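Cell shape-determining protein MreC (Streptococcus pneumoniae, PDB 2QF4) takes part in forming and maintaining cell shape, probably within the elongasome that builds peripheral peptidoglycan, and here is represented by its major extracellular domain. Local coordinates at residues L25-G30 and D159-V164; K33-N38 and S52-N57; G86-Y91 and D96-S101. All blocks are in the same frame, centred on the assembly; numbering follows the deposited sequence. Where two conformers were deposited one is given.

Interaction 1. Residues L25-G30 and D159-V164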
ATOM      1  N   LEU A  25       2.942   2.944  12.789  1.00  8.90           N
ATOM      2  CA  LEU A  25       3.836   2.117  13.597  1.00  9.50           C
ATOM      3  C   LEU A  25       5.231   2.700  13.494  1.00  8.80           C
ATOM      4  O   LEU A  25       5.620   3.290  12.490  1.00 10.15           O
ATOM      5  CB  LEU A  25       3.929   0.658  13.019  1.00 11.31           C
ATOM      6  CG  LEU A  25       2.665  -0.136  12.795  1.00 13.15           C
ATOM      7  CD1 LEU A  25       3.004  -1.414  12.135  1.00 12.60           C
ATOM      8  CD2 LEU A  25       1.950  -0.363  14.158  1.00 14.26           C
ATOM      9  N   THR A  26       6.014   2.525  14.552  1.00  8.88           N
ATOM     10  CA  THR A  26       7.448   2.808  14.547  1.00  9.17           C
ATOM     11  C   THR A  26       8.198   1.512  14.670  1.00  8.48           C
ATOM     12  O   THR A  26       7.907   0.686  15.555  1.00  9.04           O
ATOM     13  CB  THR A  26       7.846   3.745  15.706  1.00  9.09           C
ATOM     14  OG1 THR A  26       7.043   4.906  15.642  1.00 11.91           O
ATOM     15  CG2 THR A  26       9.317   4.118  15.615  1.00 10.81           C
ATOM     16  N   LEU A  27       9.190   1.346  13.795  1.00  9.13           N
ATOM     17  CA  LEU A  27      10.080   0.210  13.772  1.00  9.23           C
ATOM     18  C   LEU A  27      11.457   0.605  14.305  1.00  9.86           C
ATOM     19  O   LEU A  27      11.900   1.743  14.152  1.00 10.43           O
ATOM     20  CB  LEU A  27      10.222  -0.336  12.340  1.00  9.05           C
ATOM     21  CG  LEU A  27       8.939  -0.588  11.595  1.00  9.23           C
ATOM     22  CD1 LEU A  27       9.265  -1.115  10.169  1.00 10.69           C
ATOM     23  CD2 LEU A  27       8.068  -1.542  12.349  1.00 11.99           C
ATOM     24  N   ASP A  28      12.141  -0.365  14.898  1.00  9.68           N
ATOM     25  CA  ASP A  28      13.455  -0.173  15.516  1.00 10.91           C
ATOM     26  C   ASP A  28      14.640  -0.339  14.579  1.00 11.25           C
ATOM     27  O   ASP A  28      15.714  -0.669  15.046  1.00 12.90           O
ATOM     28  CB  ASP A  28      13.602  -1.068  16.741  1.00 11.00           C
ATOM     29  CG  ASP A  28      13.669  -2.547  16.423  1.00 10.30           C
ATOM     30  OD1 ASP A  28      13.529  -2.955  15.257  1.00 10.80           O
ATOM     31  OD2 ASP A  28      13.854  -3.303  17.414  1.00 12.41           O
ATOM     32  N   ALA A  29      14.502   0.001  13.303  1.00 11.82           N
ATOM     33  CA  ALA A  29      15.618   0.083  12.341  1.00 12.32           C
ATOM     34  C   ALA A  29      15.324   1.346  11.558  1.00 13.27           C
ATOM     35  O   ALA A  29      14.177   1.573  11.170  1.00 12.76           O
ATOM     36  CB  ALA A  29      15.715  -1.140  11.515  1.00 14.17           C
ATOM     37  N   GLY A  30      16.337   2.109  11.171  1.00 14.53           N
ATOM     38  CA  GLY A  30      16.292   2.819   9.954  1.00 15.25           C
ATOM     39  C   GLY A  30      17.455   2.935   9.057  1.00 14.79           C
ATOM     40  O   GLY A  30      17.853   1.932   8.545  1.00 15.96           O
ATOM     41  N   ASP A 159       4.251  -8.140  15.385  1.00 15.92           N
ATOM     42  CA  ASP A 159       5.281  -7.309  16.002  1.00 15.38           C
ATOM     43  C   ASP A 159       6.590  -7.221  15.234  1.00 13.44           C
ATOM     44  O   ASP A 159       7.513  -6.654  15.738  1.00 11.25           O
ATOM     45  CB  ASP A 159       5.425  -7.617  17.500  1.00 17.79           C
ATOM     46  CG  ASP A 159       6.214  -8.931  17.722  0.50 15.99           C
ATOM     47  OD1 ASP A 159       6.485  -9.679  16.777  0.50 15.14           O
ATOM     48  OD2 ASP A 159       6.537  -9.267  18.902  0.50 19.97           O
ATOM     49  N   VAL A 160       6.627  -7.743  14.013  1.00 12.51           N
ATOM     50  CA  VAL A 160       7.764  -7.563  13.103  1.00 11.67           C
ATOM     51  C   VAL A 160       7.142  -7.165  11.772  1.00 10.45           C
ATOM     52  O   VAL A 160       6.169  -7.771  11.326  1.00 11.99           O
ATOM     53  CB  VAL A 160       8.607  -8.854  12.963  1.00 11.50           C
ATOM     54  CG1 VAL A 160       9.659  -8.697  11.863  1.00 13.82           C
ATOM     55  CG2 VAL A 160       9.223  -9.251  14.325  1.00 13.92           C
ATOM     56  N   ILE A 161       7.705  -6.143  11.155  1.00  9.60           N
ATOM     57  CA  ILE A 161       7.278  -5.648   9.853  1.00  9.60           C
ATOM     58  C   ILE A 161       8.461  -5.727   8.913  1.00  9.14           C
ATOM     59  O   ILE A 161       9.578  -5.468   9.302  1.00  9.11           O
ATOM     60  CB  ILE A 161       6.799  -4.196   9.986  1.00  9.17           C
ATOM     61  CG1 ILE A 161       5.585  -4.105  10.917  1.00 10.95           C
ATOM     62  CG2 ILE A 161       6.515  -3.550   8.633  1.00 10.68           C
ATOM     63  CD1 ILE A 161       4.327  -4.794  10.459  1.00 12.41           C
ATOM     64  N   GLU A 162       8.191  -6.093   7.671  1.00  9.47           N
ATOM     65  CA  GLU A 162       9.206  -6.097   6.641  1.00  9.80           C
ATOM     66  C   GLU A 162       9.062  -4.898   5.715  1.00  9.09           C
ATOM     67  O   GLU A 162       8.027  -4.682   5.115  1.00  9.24           O
ATOM     68  CB  GLU A 162       9.115  -7.389   5.837  1.00 10.55           C
ATOM     69  CG  GLU A 162      10.258  -7.537   4.835  1.00 12.72           C
ATOM     70  CD  GLU A 162      10.203  -8.833   4.083  1.00 17.01           C
ATOM     71  OE1 GLU A 162       9.704  -9.834   4.619  1.00 23.31           O
ATOM     72  OE2 GLU A 162      10.704  -8.883   2.968  1.00 21.55           O
ATOM     73  N   LEU A 163      10.104  -4.098   5.612  1.00  8.73           N
ATOM     74  CA  LEU A 163      10.179  -2.998   4.657  1.00  8.74           C
ATOM     75  C   LEU A 163      10.768  -3.542   3.364  1.00  9.31           C
ATOM     76  O   LEU A 163      11.680  -4.372   3.372  1.00 10.10           O
ATOM     77  CB  LEU A 163      11.094  -1.904   5.188  1.00  9.37           C
ATOM     78  CG  LEU A 163      10.705  -1.263   6.512  1.00  9.59           C
ATOM     79  CD1 LEU A 163      11.725  -0.206   6.871  1.00 12.27           C
ATOM     80  CD2 LEU A 163       9.252  -0.736   6.463  1.00 10.93           C
ATOM     81  N   VAL A 164      10.234  -3.074   2.230  1.00  9.79           N
ATOM     82  CA  VAL A 164      10.636  -3.589   0.901  1.00 10.94           C
ATOM     83  C   VAL A 164      10.742  -2.385  -0.035  1.00 11.26           C
ATOM     84  O   VAL A 164       9.824  -1.575  -0.158  1.00 12.26           O
ATOM     85  CB  VAL A 164       9.607  -4.597   0.344  1.00 13.55           C
ATOM     86  CG1 VAL A 164      10.045  -5.185  -1.015  0.80 14.86           C
ATOM     87  CG2 VAL A 164       9.339  -5.767   1.319  0.80 16.29           C
TER
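Leu25 and Leu27 meet Ile161 and Leu163 in the interior of the first of two antiparallel beta barrels, where side chains from non-neighbouring strands fill a shared core. In the closed order of this barrel strand 6-16 separates strands 24-27 and 160-166, so the two segments see each other across the interior and not along a shared edge. Their short axes run 78° apart and come no closer than 8.6 Å, a separation bridged entirely by side chains.

Leu27 is the hub, its two methyls dividing their contacts unequally. CD1 of Leu27 meets CD2 of Leu163 at 3.7 Å, the two side chains reaching toward each other tip to tip, and the same methyl also brushes Ile161. The other branch, Leu27 CD2, lies on Ile161, 3.8 Å from its CB, and here the side chains cross at about a right angle. With CG beside the backbone N and opposite the carbonyl carbon (chi1 -50°), the fork of Leu27 is carried forward between Ile161 and Leu163. Leu25 adds a second crossing contact, its CD1 lying 3.9 Å from Ile161 CG1. Both leucines thus touch CG1 of Ile161; Leu27 also covers CB, and Leu25 CD1 also meets CD1.

All four residues are buried, and their surroundings continue the same apolar surface: Ala41 and Ala43 of strand 40-43 touch Ile161, and Val61 of strand 59-63 touches both Leu27 and Leu163. Thr155 touches both Leu25 and Ile161. Branched aliphatic chains pointing inward from strands that cross at a steep angle are what the interior of a small closed beta barrel is built from, here one of the pair that make up the alpha-lytic protease fold.

Interaction 2. Residues K33-N38 and S52-N57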
ATOM      1  N   LYS A  33      20.590   0.866   8.904  1.00 19.75           N
ATOM      2  CA  LYS A  33      20.409  -0.512   8.467  1.00 20.11           C
ATOM      3  C   LYS A  33      19.758  -0.653   7.091  1.00 19.92           C
ATOM      4  O   LYS A  33      19.433  -1.749   6.665  1.00 21.36           O
ATOM      5  CB  LYS A  33      19.611  -1.296   9.509  1.00 20.96           C
ATOM      6  CG  LYS A  33      20.450  -1.740  10.661  1.00 22.57           C
ATOM      7  CD  LYS A  33      19.632  -2.309  11.776  1.00 23.20           C
ATOM      8  CE  LYS A  33      20.539  -2.760  12.917  1.00 24.42           C
ATOM      9  NZ  LYS A  33      19.733  -3.308  14.052  1.00 26.92           N
ATOM     10  N   GLY A  34      19.643   0.457   6.382  1.00 20.08           N
ATOM     11  CA  GLY A  34      19.226   0.423   4.987  1.00 19.39           C
ATOM     12  C   GLY A  34      17.791   0.820   4.697  1.00 18.34           C
ATOM     13  O   GLY A  34      17.346   0.709   3.554  1.00 19.31           O
ATOM     14  N   ALA A  35      17.052   1.292   5.696  1.00 16.60           N
ATOM     15  CA  ALA A  35      15.700   1.782   5.439  1.00 16.02           C
ATOM     16  C   ALA A  35      15.785   2.971   4.482  1.00 17.04           C
ATOM     17  O   ALA A  35      16.708   3.809   4.585  1.00 18.67           O
ATOM     18  CB  ALA A  35      15.045   2.174   6.746  1.00 14.96           C
ATOM     19  N   SER A  36      14.836   3.004   3.536  1.00 16.68           N
ATOM     20  CA  SER A  36      14.753   4.055   2.516  1.00 17.46           C
ATOM     21  C   SER A  36      13.322   4.568   2.365  1.00 17.14           C
ATOM     22  O   SER A  36      12.324   3.915   2.687  1.00 16.96           O
ATOM     23  CB  SER A  36      15.332   3.609   1.138  1.00 17.86           C
ATOM     24  OG  SER A  36      14.832   2.379   0.626  1.00 21.33           O
ATOM     25  N   GLU A  37      13.243   5.752   1.787  1.00 17.71           N
ATOM     26  CA  GLU A  37      11.998   6.456   1.666  1.00 18.40           C
ATOM     27  C   GLU A  37      11.097   5.848   0.546  1.00 15.70           C
ATOM     28  O   GLU A  37       9.916   6.174   0.503  1.00 19.39           O
ATOM     29  CB  GLU A  37      12.217   7.969   1.354  1.00 19.82           C
ATOM     30  CG  GLU A  37      13.610   8.610   1.413  0.50 22.65           C
ATOM     31  CD  GLU A  37      14.382   8.443   2.704  0.50 23.26           C
ATOM     32  OE1 GLU A  37      14.084   9.132   3.698  0.50 26.37           O
ATOM     33  OE2 GLU A  37      15.353   7.675   2.685  0.50 24.85           O
ATOM     34  N   ASN A  38      11.617   4.988  -0.331  1.00 17.60           N
ATOM     35  CA  ASN A  38      10.799   4.369  -1.378  1.00 16.73           C
ATOM     36  C   ASN A  38      10.132   3.134  -0.885  1.00 13.24           C
ATOM     37  O   ASN A  38       9.485   2.466  -1.677  1.00 14.31           O
ATOM     38  CB  ASN A  38      11.580   4.054  -2.732  1.00 16.60           C
ATOM     39  CG  ASN A  38      12.554   2.812  -2.661  1.00 17.27           C
ATOM     40  OD1 ASN A  38      12.995   2.410  -1.587  1.00 17.97           O
ATOM     41  ND2 ASN A  38      12.874   2.212  -3.835  1.00 18.76           N
ATOM     42  N   SER A  52       6.822   6.554   6.027  1.00 10.77           N
ATOM     43  CA  SER A  52       6.596   7.988   6.022  1.00 12.61           C
ATOM     44  C   SER A  52       7.764   8.794   6.540  1.00 13.01           C
ATOM     45  O   SER A  52       7.874   9.950   6.190  1.00 14.97           O
ATOM     46  CB  SER A  52       5.346   8.305   6.780  1.00 14.57           C
ATOM     47  OG  SER A  52       5.410   7.819   8.076  1.00 15.78           O
ATOM     48  N   LYS A  53       8.639   8.226   7.366  1.00 13.84           N
ATOM     49  CA  LYS A  53       9.852   8.917   7.785  1.00 15.51           C
ATOM     50  C   LYS A  53      10.918   7.896   8.120  1.00 14.49           C
ATOM     51  O   LYS A  53      10.641   6.898   8.783  1.00 14.83           O
ATOM     52  CB  LYS A  53       9.559   9.748   9.001  1.00 16.77           C
ATOM     53  CG  LYS A  53      10.750  10.530   9.513  1.00 19.32           C
ATOM     54  CD  LYS A  53      10.294  11.555  10.505  1.00 22.68           C
ATOM     55  CE  LYS A  53      11.151  12.797  10.454  1.00 28.26           C
ATOM     56  NZ  LYS A  53      11.191  13.505  11.768  1.00 32.50           N
ATOM     57  N   VAL A  54      12.135   8.152   7.652  1.00 15.70           N
ATOM     58  CA  VAL A  54      13.305   7.381   8.020  1.00 16.06           C
ATOM     59  C   VAL A  54      14.190   8.225   8.934  1.00 16.83           C
ATOM     60  O   VAL A  54      14.610   9.328   8.543  1.00 18.24           O
ATOM     61  CB  VAL A  54      14.091   6.959   6.774  1.00 16.95           C
ATOM     62  CG1 VAL A  54      15.310   6.160   7.168  1.00 18.15           C
ATOM     63  CG2 VAL A  54      13.173   6.160   5.807  1.00 18.06           C
ATOM     64  N   GLU A  55      14.455   7.731  10.139  1.00 16.31           N
ATOM     65  CA  GLU A  55      15.468   8.313  11.035  1.00 17.07           C
ATOM     66  C   GLU A  55      16.693   7.421  10.999  1.00 16.60           C
ATOM     67  O   GLU A  55      16.719   6.410  10.337  1.00 16.60           O
ATOM     68  CB  GLU A  55      14.945   8.463  12.456  1.00 18.61           C
ATOM     69  CG  GLU A  55      13.627   9.229  12.584  1.00 23.41           C
ATOM     70  CD  GLU A  55      13.717  10.688  12.202  0.50 27.03           C
ATOM     71  OE1 GLU A  55      13.740  11.543  13.116  0.50 29.67           O
ATOM     72  OE2 GLU A  55      13.739  10.984  10.983  0.50 29.61           O
ATOM     73  N   GLU A  56      17.757   7.807  11.707  1.00 18.42           N
ATOM     74  CA  GLU A  56      18.979   7.003  11.654  1.00 17.26           C
ATOM     75  C   GLU A  56      18.748   5.591  12.176  1.00 15.36           C
ATOM     76  O   GLU A  56      19.244   4.624  11.596  1.00 16.38           O
ATOM     77  CB  GLU A  56      20.119   7.658  12.423  1.00 18.96           C
ATOM     78  CG  GLU A  56      21.463   6.908  12.351  1.00 21.18           C
ATOM     79  CD  GLU A  56      22.081   6.859  10.968  1.00 25.99           C
ATOM     80  OE1 GLU A  56      21.569   7.524  10.044  1.00 27.60           O
ATOM     81  OE2 GLU A  56      23.106   6.147  10.811  1.00 29.14           O
ATOM     82  N   ASN A  57      17.962   5.448  13.256  1.00 15.48           N
ATOM     83  CA  ASN A  57      17.770   4.133  13.876  1.00 15.27           C
ATOM     84  C   ASN A  57      16.318   3.667  14.023  1.00 14.23           C
ATOM     85  O   ASN A  57      16.063   2.667  14.684  1.00 15.54           O
ATOM     86  CB  ASN A  57      18.489   4.086  15.236  1.00 16.35           C
ATOM     87  CG  ASN A  57      19.974   4.244  15.098  1.00 20.20           C
ATOM     88  OD1 ASN A  57      20.623   3.477  14.392  1.00 23.41           O
ATOM     89  ND2 ASN A  57      20.513   5.248  15.734  1.00 25.31           N
TER
HETATM   90  O   HOH W   1      12.412  10.271   5.645  1.00 24.51           O
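Val54, at the end of strand 46-54, meets Ala35, Ser36 and Glu37 of the loop that leads into strand 40-43, and the example illustrates how one branched residue can seat an irregular segment.

The apolar part rests on the two methyls of Val54, which diverge to different stations along the loop. CG1, opposite the backbone N at chi1 180°, approaches CB of Ala35 at 4.0 Å and also the carbonyl O of Ala35. Val54 CG2 turns the other way and lies 3.8 Å from Ser36 C. The loop therefore drapes its backbone, as much as its side chains, over a single valine.

The polar link across the contact is a single water. It accepts the N-H of Val54 at 2.9 Å and donates to OE1 of Glu37, whose bent chain crosses Val54 at about a right angle, Glu37 OE1 lying 3.8 Å from Val54 CG2. Glu37 was modelled in two conformers, so the bridge belongs to the one described and is doubtful for the other.

Within each segment other bonds set the local shape. Ser36 OG donates to Asn38 OD1 at 2.9 Å, the donor tilted 25° from the carbonyl plane, and so ties together two residues of the loop. At the strand end, Lys53 NZ reaches Glu55 OE1 just beyond it in a weak salt bridge at 3.5 Å, which likewise depends on a glutamate with two conformers. Ser52 and Lys53 both face Ile60, a classic beta bulge just ahead of Val54.

The site lies at the margin of the first barrel. Ala35 touches Leu9 of strand 6-16, and Asn122 and Asn124 hydrogen-bond to Glu37 and Asn38 respectively, while beyond Val54 the chain leaves strand 46-54 to turn toward strand 59-63.

Interaction 3. Residues G86-Y91 and D96-S101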
ATOM      1  N   GLY A  86      -4.053   2.448 -10.620  1.00  7.48           N
ATOM      2  CA  GLY A  86      -4.604   3.569  -9.870  1.00  7.60           C
ATOM      3  C   GLY A  86      -3.749   3.867  -8.672  1.00  7.22           C
ATOM      4  O   GLY A  86      -2.618   3.398  -8.579  1.00  7.84           O
ATOM      5  N   ILE A  87      -4.273   4.665  -7.757  1.00  7.64           N
ATOM      6  CA  ILE A  87      -3.541   5.005  -6.519  1.00  7.75           C
ATOM      7  C   ILE A  87      -4.495   4.850  -5.336  1.00  6.78           C
ATOM      8  O   ILE A  87      -5.678   5.063  -5.416  1.00  7.80           O
ATOM      9  CB  ILE A  87      -2.851   6.394  -6.472  1.00  9.80           C
ATOM     10  CG1 ILE A  87      -3.911   7.491  -6.661  1.00  9.21           C
ATOM     11  CG2 ILE A  87      -1.807   6.498  -7.546  1.00 11.61           C
ATOM     12  CD1 ILE A  87      -3.459   8.902  -6.125  1.00 11.05           C
ATOM     13  N   ILE A  88      -3.901   4.522  -4.204  1.00  6.85           N
ATOM     14  CA  ILE A  88      -4.613   4.505  -2.924  1.00  7.25           C
ATOM     15  C   ILE A  88      -4.855   5.937  -2.459  1.00  6.91           C
ATOM     16  O   ILE A  88      -3.927   6.740  -2.435  1.00  7.71           O
ATOM     17  CB  ILE A  88      -3.816   3.749  -1.881  1.00  6.97           C
ATOM     18  CG1 ILE A  88      -3.738   2.259  -2.244  1.00  8.50           C
ATOM     19  CG2 ILE A  88      -4.431   3.927  -0.487  1.00  7.97           C
ATOM     20  CD1 ILE A  88      -2.743   1.449  -1.407  1.00  8.27           C
ATOM     21  N   ILE A  89      -6.099   6.259  -2.111  1.00  7.49           N
ATOM     22  CA  ILE A  89      -6.432   7.631  -1.644  1.00  8.27           C
ATOM     23  C   ILE A  89      -6.920   7.662  -0.203  1.00  7.66           C
ATOM     24  O   ILE A  89      -6.996   8.740   0.366  1.00  8.73           O
ATOM     25  CB  ILE A  89      -7.435   8.317  -2.613  1.00  9.29           C
ATOM     26  CG1 ILE A  89      -8.755   7.552  -2.691  1.00  9.83           C
ATOM     27  CG2 ILE A  89      -6.784   8.526  -3.972  1.00 11.98           C
ATOM     28  CD1 ILE A  89      -9.939   8.358  -3.308  1.00 11.69           C
ATOM     29  N   GLY A  90      -7.240   6.523   0.402  1.00  7.82           N
ATOM     30  CA  GLY A  90      -7.726   6.523   1.782  1.00  7.75           C
ATOM     31  C   GLY A  90      -8.408   5.243   2.131  1.00  7.57           C
ATOM     32  O   GLY A  90      -8.245   4.244   1.425  1.00  7.48           O
ATOM     33  N   TYR A  91      -9.174   5.273   3.207  1.00  7.66           N
ATOM     34  CA  TYR A  91      -9.764   4.083   3.796  1.00  8.37           C
ATOM     35  C   TYR A  91     -11.060   4.500   4.449  1.00  9.59           C
ATOM     36  O   TYR A  91     -11.116   5.534   5.124  1.00 11.07           O
ATOM     37  CB  TYR A  91      -8.840   3.431   4.835  1.00  9.35           C
ATOM     38  CG  TYR A  91      -9.301   2.138   5.411  1.00  9.05           C
ATOM     39  CD1 TYR A  91      -9.959   2.098   6.626  1.00 11.70           C
ATOM     40  CD2 TYR A  91      -9.055   0.944   4.770  1.00 10.82           C
ATOM     41  CE1 TYR A  91     -10.369   0.894   7.186  1.00 13.76           C
ATOM     42  CE2 TYR A  91      -9.486  -0.268   5.333  1.00 12.91           C
ATOM     43  CZ  TYR A  91     -10.156  -0.249   6.521  1.00 13.61           C
ATOM     44  OH  TYR A  91     -10.552  -1.420   7.131  1.00 17.84           O
ATOM     45  N   ASP A  96     -14.971  -0.644   6.196  1.00 11.78           N
ATOM     46  CA  ASP A  96     -13.736  -1.465   6.255  1.00 12.19           C
ATOM     47  C   ASP A  96     -13.185  -1.795   4.852  1.00 11.05           C
ATOM     48  O   ASP A  96     -12.890  -2.931   4.509  1.00 11.97           O
ATOM     49  CB  ASP A  96     -13.939  -2.715   7.146  1.00 15.09           C
ATOM     50  CG  ASP A  96     -14.222  -2.363   8.596  1.00 20.30           C
ATOM     51  OD1 ASP A  96     -13.864  -1.258   9.071  1.00 24.30           O
ATOM     52  OD2 ASP A  96     -14.787  -3.239   9.279  1.00 26.41           O
ATOM     53  N   VAL A  97     -12.988  -0.748   4.069  1.00  9.46           N
ATOM     54  CA  VAL A  97     -12.443  -0.892   2.733  1.00  8.34           C
ATOM     55  C   VAL A  97     -11.473   0.229   2.398  1.00  7.64           C
ATOM     56  O   VAL A  97     -11.662   1.392   2.744  1.00  8.08           O
ATOM     57  CB  VAL A  97     -13.568  -0.931   1.643  1.00  8.78           C
ATOM     58  CG1 VAL A  97     -14.324  -2.258   1.690  1.00 11.46           C
ATOM     59  CG2 VAL A  97     -14.509   0.271   1.733  1.00  8.92           C
ATOM     60  N   LEU A  98     -10.426  -0.166   1.675  1.00  7.26           N
ATOM     61  CA  LEU A  98      -9.479   0.753   1.048  1.00  7.50           C
ATOM     62  C   LEU A  98     -10.112   1.385  -0.187  1.00  6.93           C
ATOM     63  O   LEU A  98     -10.858   0.735  -0.906  1.00  8.47           O
ATOM     64  CB  LEU A  98      -8.260  -0.076   0.650  1.00  7.50           C
ATOM     65  CG  LEU A  98      -7.018   0.664   0.206  1.00  8.66           C
ATOM     66  CD1 LEU A  98      -6.343   1.304   1.397  1.00  9.38           C
ATOM     67  CD2 LEU A  98      -6.114  -0.325  -0.536  1.00 10.26           C
ATOM     68  N   LYS A  99      -9.777   2.645  -0.433  1.00  7.31           N
ATOM     69  CA  LYS A  99     -10.279   3.408  -1.578  1.00  7.79           C
ATOM     70  C   LYS A  99      -9.173   3.688  -2.572  1.00  7.64           C
ATOM     71  O   LYS A  99      -8.099   4.169  -2.181  1.00  7.57           O
ATOM     72  CB  LYS A  99     -10.840   4.759  -1.095  1.00  8.75           C
ATOM     73  CG  LYS A  99     -12.032   4.546  -0.164  1.00 11.77           C
ATOM     74  CD  LYS A  99     -12.433   5.817   0.597  1.00 16.46           C
ATOM     75  CE  LYS A  99     -13.142   6.785  -0.289  1.00 21.38           C
ATOM     76  NZ  LYS A  99     -14.028   7.703   0.523  1.00 23.50           N
ATOM     77  N   ILE A 100      -9.468   3.395  -3.837  1.00  7.78           N
ATOM     78  CA  ILE A 100      -8.522   3.591  -4.944  1.00  8.39           C
ATOM     79  C   ILE A 100      -9.184   4.451  -6.008  1.00  7.49           C
ATOM     80  O   ILE A 100     -10.368   4.314  -6.309  1.00  8.14           O
ATOM     81  CB  ILE A 100      -8.127   2.221  -5.515  1.00  8.83           C
ATOM     82  CG1 ILE A 100      -7.263   1.448  -4.436  1.00 12.33           C
ATOM     83  CG2 ILE A 100      -7.376   2.349  -6.837  1.00  8.98           C
ATOM     84  CD1 ILE A 100      -7.126  -0.046  -4.737  1.00 15.09           C
ATOM     85  N   SER A 101      -8.412   5.374  -6.572  1.00  7.31           N
ATOM     86  CA  SER A 101      -8.925   6.182  -7.670  1.00  9.23           C
ATOM     87  C   SER A 101      -7.816   6.469  -8.676  1.00  8.01           C
ATOM     88  O   SER A 101      -6.805   5.784  -8.686  1.00  7.52           O
ATOM     89  CB  SER A 101      -9.600   7.422  -7.120  0.50 11.46           C
ATOM     90  OG  SER A 101      -8.632   8.295  -6.634  0.50 15.18           O
TER
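Ile88, Leu98 and Ile100 form the buried side of a beta hairpin in the second barrel, whose strands 82-92 and 97-101 are joined by backbone hydrogen bonds. Ile87 and Ser101 make a reciprocal pair, with Ile87 N to Ser101 O at 2.9 Å. The next bond, from Ile89 N to Lys99 O, is nearly straight, with 175° at the hydrogen. Lys99 N then reaches Gly90 O at 2.9 Å from above the carbonyl plane, 39° out of it. That skewed approach accompanies a classic beta bulge, in which Ile89 and Gly90 together face Lys99; the extended backbone angles of Gly90 would press any side chain against the preceding carbonyl.

On the buried face, Ile88 CG2 meets Leu98 CD1 at 3.8 Å, the side chains crossing at about a right angle. With CG opposite its backbone N, chi1 -169°, Leu98 swings its fork toward strand 82-92. Leu98 CD1 also lies 3.5 Å from Gly90 O. Val75 touches both Ile88 and Ile100, and Val149 touches Ile100.

The lysine side is more open to solvent, though still in contact. Ile89 lays its CG1 3.8 Å from CB of Lys99, while the amino end of the lysine leads away. Ser101, beside Ile89, was modelled with two conformers.

Toward the hairpin turn the Tyr91 ring lies along the opposite backbone: Val97 O sits over one face, 3.3 Å from Tyr91 CD2. The ring's far end stops at exposed Asp96, the Tyr91 OH 3.3 Å from Asp96 CA. Asp96 and Val97 make a G1 bulge that brings the chain into strand 97-101.

Four backbone bonds thus join the strands, while alternate groups turn to neighbouring strands and loops; aliphatic contacts face the barrel core, and the other side mixes Ile87 and Ile89 with Lys99 and Ser101.

How the interactions relate
Interactions 1 and 2 belong to the same barrel and touch: their centres are 10 Å apart, and Gly30 O of interaction 1 probably accepts a hydrogen bond from Ala35 N of interaction 2 at 3.0 Å. Leu163 CD1 also packs on Ala35 CB, 4.1 Å away, so the alanine that seats the loop on Val54 borders the barrel core as well. Interaction 3 lies in the second barrel, on the opposite side of the chain's centre. Its centre is 23 Å from that of interaction 1, and about 12 Å separates its nearest atoms from those of interaction 2. Together the three contacts sample the interior of one barrel, its margin and a hairpin of the other.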